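Local coordinates for protein ATP phosphoribosyltransferase (Thermotoga maritima, PDB 1O63) that probably catalyses the first step of histidine biosynthesis, condensing ATP with 5-phosphoribose 1-diphosphate to give phosphoribosyl-ATP and diphosphate, at residues A[72-84]-A[171-183]. Residues are numbered along the deposited sequence; the frame is centred on the assembly and turned at random.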
loop_
_atom_site.group_PDB
_atom_site.type_symbol
_atom_site.label_atom_id
_atom_site.label_comp_id
_atom_site.label_asym_id
_atom_site.label_seq_id
_atom_site.Cartn_x
_atom_site.Cartn_y
_atom_site.Cartn_z
ATOM N N LYS A 72 -9.487 8.527 5.121
ATOM C CA LYS A 72 -8.901 8.671 6.463
ATOM C C LYS A 72 -9.242 10.055 6.987
ATOM O O LYS A 72 -8.636 11.043 6.545
ATOM C CB LYS A 72 -7.389 8.495 6.280
ATOM C CG LYS A 72 -6.477 8.915 7.399
ATOM C CD LYS A 72 -5.018 8.616 7.037
ATOM C CE LYS A 72 -4.083 8.915 8.200
ATOM N NZ LYS A 72 -2.696 8.465 7.889
ATOM N N GLU A 73 -10.218 10.161 7.873
ATOM C CA GLU A 73 -10.605 11.492 8.362
ATOM C C GLU A 73 -9.607 12.102 9.320
ATOM O O GLU A 73 -9.068 11.459 10.215
ATOM C CB GLU A 73 -12.003 11.413 8.995
ATOM C CG GLU A 73 -12.863 12.619 8.641
ATOM C CD GLU A 73 -13.228 12.667 7.169
ATOM O OE1 GLU A 73 -13.927 13.628 6.754
ATOM O OE2 GLU A 73 -12.844 11.742 6.415
ATOM N N THR A 74 -9.284 13.379 9.113
ATOM C CA THR A 74 -8.365 14.108 9.975
ATOM C C THR A 74 -9.017 15.424 10.425
ATOM O O THR A 74 -10.030 15.845 9.866
ATOM C CB THR A 74 -7.067 14.500 9.235
ATOM O OG1 THR A 74 -7.404 15.431 8.206
ATOM C CG2 THR A 74 -6.376 13.300 8.598
ATOM N N SER A 75 -8.334 16.128 11.319
ATOM C CA SER A 75 -8.810 17.439 11.748
ATOM C C SER A 75 -8.071 18.563 11.031
ATOM O O SER A 75 -8.318 19.748 11.306
ATOM C CB SER A 75 -8.608 17.592 13.273
ATOM O OG SER A 75 -7.255 17.224 13.573
ATOM N N LEU A 76 -7.199 18.249 10.098
ATOM C CA LEU A 76 -6.405 19.221 9.383
ATOM C C LEU A 76 -7.207 20.286 8.651
ATOM O O LEU A 76 -8.283 20.087 8.082
ATOM C CB LEU A 76 -5.438 18.512 8.413
ATOM C CG LEU A 76 -4.684 17.322 9.013
ATOM C CD1 LEU A 76 -4.099 16.448 7.911
ATOM C CD2 LEU A 76 -3.590 17.840 9.959
ATOM N N ILE A 77 -6.596 21.467 8.570
ATOM C CA ILE A 77 -7.165 22.635 7.925
ATOM C C ILE A 77 -6.838 22.708 6.446
ATOM O O ILE A 77 -5.678 22.565 6.057
ATOM C CB ILE A 77 -6.550 23.891 8.619
ATOM C CG1 ILE A 77 -7.070 23.946 10.075
ATOM C CG2 ILE A 77 -6.843 25.179 7.897
ATOM C CD1 ILE A 77 -6.152 24.832 10.922
ATOM N N GLN A 78 -7.834 23.025 5.622
ATOM C CA GLN A 78 -7.615 23.210 4.195
ATOM C C GLN A 78 -7.756 24.702 3.887
ATOM O O GLN A 78 -8.900 25.195 3.937
ATOM C CB GLN A 78 -8.668 22.448 3.365
ATOM C CG GLN A 78 -8.512 20.940 3.370
ATOM C CD GLN A 78 -9.421 20.258 2.341
ATOM O OE1 GLN A 78 -9.481 20.659 1.159
ATOM N NE2 GLN A 78 -10.106 19.236 2.805
ATOM N N PRO A 79 -6.665 25.414 3.658
ATOM C CA PRO A 79 -6.725 26.852 3.507
ATOM C C PRO A 79 -7.426 27.261 2.229
ATOM O O PRO A 79 -8.082 28.297 2.192
ATOM C CB PRO A 79 -5.266 27.307 3.524
ATOM C CG PRO A 79 -4.504 26.067 3.106
ATOM C CD PRO A 79 -5.265 24.941 3.751
ATOM N N PHE A 80 -7.254 26.484 1.157
ATOM C CA PHE A 80 -7.894 26.850 -0.112
ATOM C C PHE A 80 -8.082 25.648 -1.020
ATOM O O PHE A 80 -7.593 24.548 -0.750
ATOM C CB PHE A 80 -7.117 27.971 -0.787
ATOM C CG PHE A 80 -5.698 27.667 -1.148
ATOM C CD1 PHE A 80 -5.385 27.062 -2.357
ATOM C CD2 PHE A 80 -4.657 28.005 -0.293
ATOM C CE1 PHE A 80 -4.078 26.791 -2.711
ATOM C CE2 PHE A 80 -3.350 27.741 -0.639
ATOM C CZ PHE A 80 -3.050 27.141 -1.835
ATOM N N PHE A 81 -8.731 25.900 -2.154
ATOM C CA PHE A 81 -9.083 24.888 -3.147
ATOM C C PHE A 81 -8.134 24.784 -4.316
ATOM O O PHE A 81 -7.827 25.759 -4.997
ATOM C CB PHE A 81 -10.501 25.277 -3.663
ATOM C CG PHE A 81 -11.120 24.341 -4.652
ATOM C CD1 PHE A 81 -10.885 24.474 -6.011
ATOM C CD2 PHE A 81 -11.995 23.346 -4.236
ATOM C CE1 PHE A 81 -11.468 23.613 -6.925
ATOM C CE2 PHE A 81 -12.588 22.500 -5.144
ATOM C CZ PHE A 81 -12.324 22.628 -6.495
ATOM N N ILE A 82 -7.690 23.570 -4.657
ATOM C CA ILE A 82 -6.805 23.385 -5.830
ATOM C C ILE A 82 -7.614 22.744 -6.950
ATOM O O ILE A 82 -8.006 21.579 -6.887
ATOM C CB ILE A 82 -5.579 22.557 -5.462
ATOM C CG1 ILE A 82 -4.816 23.227 -4.301
ATOM C CG2 ILE A 82 -4.655 22.386 -6.674
ATOM C CD1 ILE A 82 -3.701 22.360 -3.726
ATOM N N PRO A 83 -7.963 23.527 -7.967
ATOM C CA PRO A 83 -8.852 23.175 -9.028
ATOM C C PRO A 83 -8.755 21.887 -9.782
ATOM O O PRO A 83 -9.788 21.205 -10.021
ATOM C CB PRO A 83 -8.697 24.364 -10.022
ATOM C CG PRO A 83 -8.350 25.511 -9.165
ATOM C CD PRO A 83 -7.553 24.973 -8.025
ATOM N N THR A 84 -7.639 21.587 -10.413
ATOM C CA THR A 84 -7.472 20.469 -11.321
ATOM C C THR A 84 -8.111 19.161 -10.930
ATOM O O THR A 84 -7.788 18.526 -9.931
ATOM C CB THR A 84 -5.967 20.257 -11.616
ATOM O OG1 THR A 84 -5.374 21.561 -11.733
ATOM C CG2 THR A 84 -5.753 19.488 -12.891
ATOM N N ARG A 171 -9.126 15.414 -6.558
ATOM C CA ARG A 171 -8.248 16.546 -6.832
ATOM C C ARG A 171 -7.117 16.539 -5.781
ATOM O O ARG A 171 -7.150 15.802 -4.821
ATOM C CB ARG A 171 -9.030 17.859 -6.568
ATOM C CG ARG A 171 -10.381 17.950 -7.217
ATOM C CD ARG A 171 -10.989 19.342 -7.096
ATOM N NE ARG A 171 -12.007 19.543 -8.144
ATOM C CZ ARG A 171 -13.237 19.047 -8.033
ATOM N NH1 ARG A 171 -13.570 18.332 -6.970
ATOM N NH2 ARG A 171 -14.090 19.265 -9.018
ATOM N N THR A 172 -6.221 17.502 -5.927
ATOM C CA THR A 172 -5.169 17.731 -4.935
ATOM C C THR A 172 -5.737 18.675 -3.879
ATOM O O THR A 172 -6.533 19.545 -4.226
ATOM C CB THR A 172 -3.964 18.400 -5.615
ATOM O OG1 THR A 172 -3.580 17.529 -6.700
ATOM C CG2 THR A 172 -2.801 18.606 -4.675
ATOM N N HIS A 173 -5.355 18.479 -2.613
ATOM C CA HIS A 173 -5.836 19.389 -1.563
ATOM C C HIS A 173 -4.581 19.869 -0.780
ATOM O O HIS A 173 -3.638 19.089 -0.748
ATOM C CB HIS A 173 -6.712 18.641 -0.563
ATOM C CG HIS A 173 -7.981 18.074 -1.121
ATOM N ND1 HIS A 173 -9.191 18.677 -0.984
ATOM C CD2 HIS A 173 -8.190 16.945 -1.853
ATOM C CE1 HIS A 173 -10.125 17.946 -1.623
ATOM N NE2 HIS A 173 -9.527 16.891 -2.151
ATOM N N VAL A 174 -4.615 21.062 -0.250
ATOM C CA VAL A 174 -3.544 21.525 0.657
ATOM C C VAL A 174 -4.084 21.437 2.088
ATOM O O VAL A 174 -5.246 21.801 2.346
ATOM C CB VAL A 174 -3.021 22.900 0.327
ATOM C CG1 VAL A 174 -4.152 23.917 0.210
ATOM C CG2 VAL A 174 -2.021 23.397 1.399
ATOM N N VAL A 175 -3.289 20.871 2.998
ATOM C CA VAL A 175 -3.717 20.645 4.370
ATOM C C VAL A 175 -2.656 21.195 5.325
ATOM O O VAL A 175 -1.464 21.136 5.001
ATOM C CB VAL A 175 -3.983 19.180 4.706
ATOM C CG1 VAL A 175 -5.369 18.763 4.212
ATOM C CG2 VAL A 175 -2.909 18.243 4.167
ATOM N N VAL A 176 -3.089 21.788 6.429
ATOM C CA VAL A 176 -2.137 22.453 7.325
ATOM C C VAL A 176 -2.259 21.887 8.736
ATOM O O VAL A 176 -3.361 21.724 9.247
ATOM C CB VAL A 176 -2.391 23.973 7.367
ATOM C CG1 VAL A 176 -1.528 24.690 8.400
ATOM C CG2 VAL A 176 -2.115 24.651 6.006
ATOM N N ASN A 177 -1.124 21.659 9.381
ATOM C CA ASN A 177 -1.131 21.250 10.805
ATOM C C ASN A 177 -1.655 22.430 11.620
ATOM O O ASN A 177 -1.126 23.539 11.563
ATOM C CB ASN A 177 0.309 20.910 11.178
ATOM C CG ASN A 177 0.591 20.663 12.638
ATOM O OD1 ASN A 177 -0.307 20.535 13.465
ATOM N ND2 ASN A 177 1.880 20.579 12.956
ATOM N N PRO A 178 -2.747 22.257 12.350
ATOM C CA PRO A 178 -3.346 23.309 13.142
ATOM C C PRO A 178 -2.415 23.982 14.132
ATOM O O PRO A 178 -2.541 25.178 14.426
ATOM C CB PRO A 178 -4.502 22.638 13.874
ATOM C CG PRO A 178 -4.377 21.189 13.634
ATOM C CD PRO A 178 -3.511 20.991 12.426
ATOM N N VAL A 179 -1.494 23.257 14.739
ATOM C CA VAL A 179 -0.533 23.845 15.664
ATOM C C VAL A 179 0.416 24.798 14.953
ATOM O O VAL A 179 0.746 25.878 15.468
ATOM C CB VAL A 179 0.298 22.762 16.379
ATOM C CG1 VAL A 179 1.420 23.385 17.183
ATOM C CG2 VAL A 179 -0.587 21.906 17.265
ATOM N N SER A 180 0.835 24.445 13.734
ATOM C CA SER A 180 1.721 25.257 12.926
ATOM C C SER A 180 1.073 26.603 12.586
ATOM O O SER A 180 1.729 27.638 12.500
ATOM C CB SER A 180 2.068 24.561 11.595
ATOM O OG SER A 180 2.877 23.435 11.841
ATOM N N TYR A 181 -0.253 26.558 12.477
ATOM C CA TYR A 181 -1.053 27.748 12.251
ATOM C C TYR A 181 -1.040 28.652 13.472
ATOM O O TYR A 181 -1.254 29.871 13.396
ATOM C CB TYR A 181 -2.468 27.333 11.827
ATOM C CG TYR A 181 -2.920 27.982 10.530
ATOM C CD1 TYR A 181 -2.623 29.317 10.284
ATOM C CD2 TYR A 181 -3.660 27.295 9.581
ATOM C CE1 TYR A 181 -3.027 29.940 9.123
ATOM C CE2 TYR A 181 -4.082 27.919 8.414
ATOM C CZ TYR A 181 -3.773 29.238 8.198
ATOM O OH TYR A 181 -4.196 29.901 7.057
ATOM N N ARG A 182 -0.752 28.073 14.629
ATOM C CA ARG A 182 -0.600 28.827 15.885
ATOM C C ARG A 182 0.851 29.310 15.973
ATOM O O ARG A 182 1.130 30.486 15.700
ATOM C CB ARG A 182 -1.004 27.960 17.054
ATOM C CG ARG A 182 -0.572 28.270 18.451
ATOM C CD ARG A 182 -1.357 27.495 19.506
ATOM N NE ARG A 182 -0.944 26.117 19.657
ATOM C CZ ARG A 182 0.014 25.679 20.463
ATOM N NH1 ARG A 182 0.327 24.384 20.526
ATOM N NH2 ARG A 182 0.681 26.523 21.232
ATOM N N THR A 183 1.790 28.389 16.073
ATOM C CA THR A 183 3.196 28.652 16.239
ATOM C C THR A 183 3.884 29.442 15.153
ATOM O O THR A 183 4.805 30.221 15.444
ATOM C CB THR A 183 3.957 27.303 16.437
ATOM O OG1 THR A 183 3.608 26.423 15.353
ATOM C CG2 THR A 183 3.512 26.657 17.742
HETATM O O HOH W 1 -7.421 21.924 -0.768
HETATM O O HOH W 2 -8.376 21.280 -3.432
HETATM O O HOH W 3 -6.621 19.665 -7.885
#
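Val-174, Ile-77 and Ile-82 bury the most surface in the contact between 72-84 and 171-183, a worked example of antiparallel chains joined partly by water. CG1 of Val-174, set between its backbone N and carbonyl carbon (chi1 52°), rises over the centre of the Phe-80 ring, 3.9 Å from the centroid, as a CH-pi contact. The same methyl meets Pro-79 CG at 3.6 Å. The Val-174 O has no hydrogen-bonding partner; Gln-78 CA makes a CA-H...O contact with it.

Ile-77 pairs directly with Val-176: Val-176 N donates to Ile-77 O at 2.7 Å, in the carbonyl plane, while the return bond is weak. The CD1 end of Ile-77 crosses beside Tyr-181 CD2 at 3.8 Å and also touches Pro-178, reaching helix 178-183. Further on the chains part. Ile-82 CD1 packs on Val-174 CB at 4.1 Å, and three waters bridge the backbones.

His-173 ND1 donates to Gln-78 OE1 at 2.9 Å from above the amide plane, which stands 89° from the ring; NE2 is hydrogen-bonded to Thr-66 OG1. Strand 61-65 pairs with 161-176 on the side away from 81-94. The long antiparallel strands 81-94 and 161-176 run between two lobes, consistent with the two-strand connection between lobes of the periplasmic-binding-protein-like fold, to which HisG belongs.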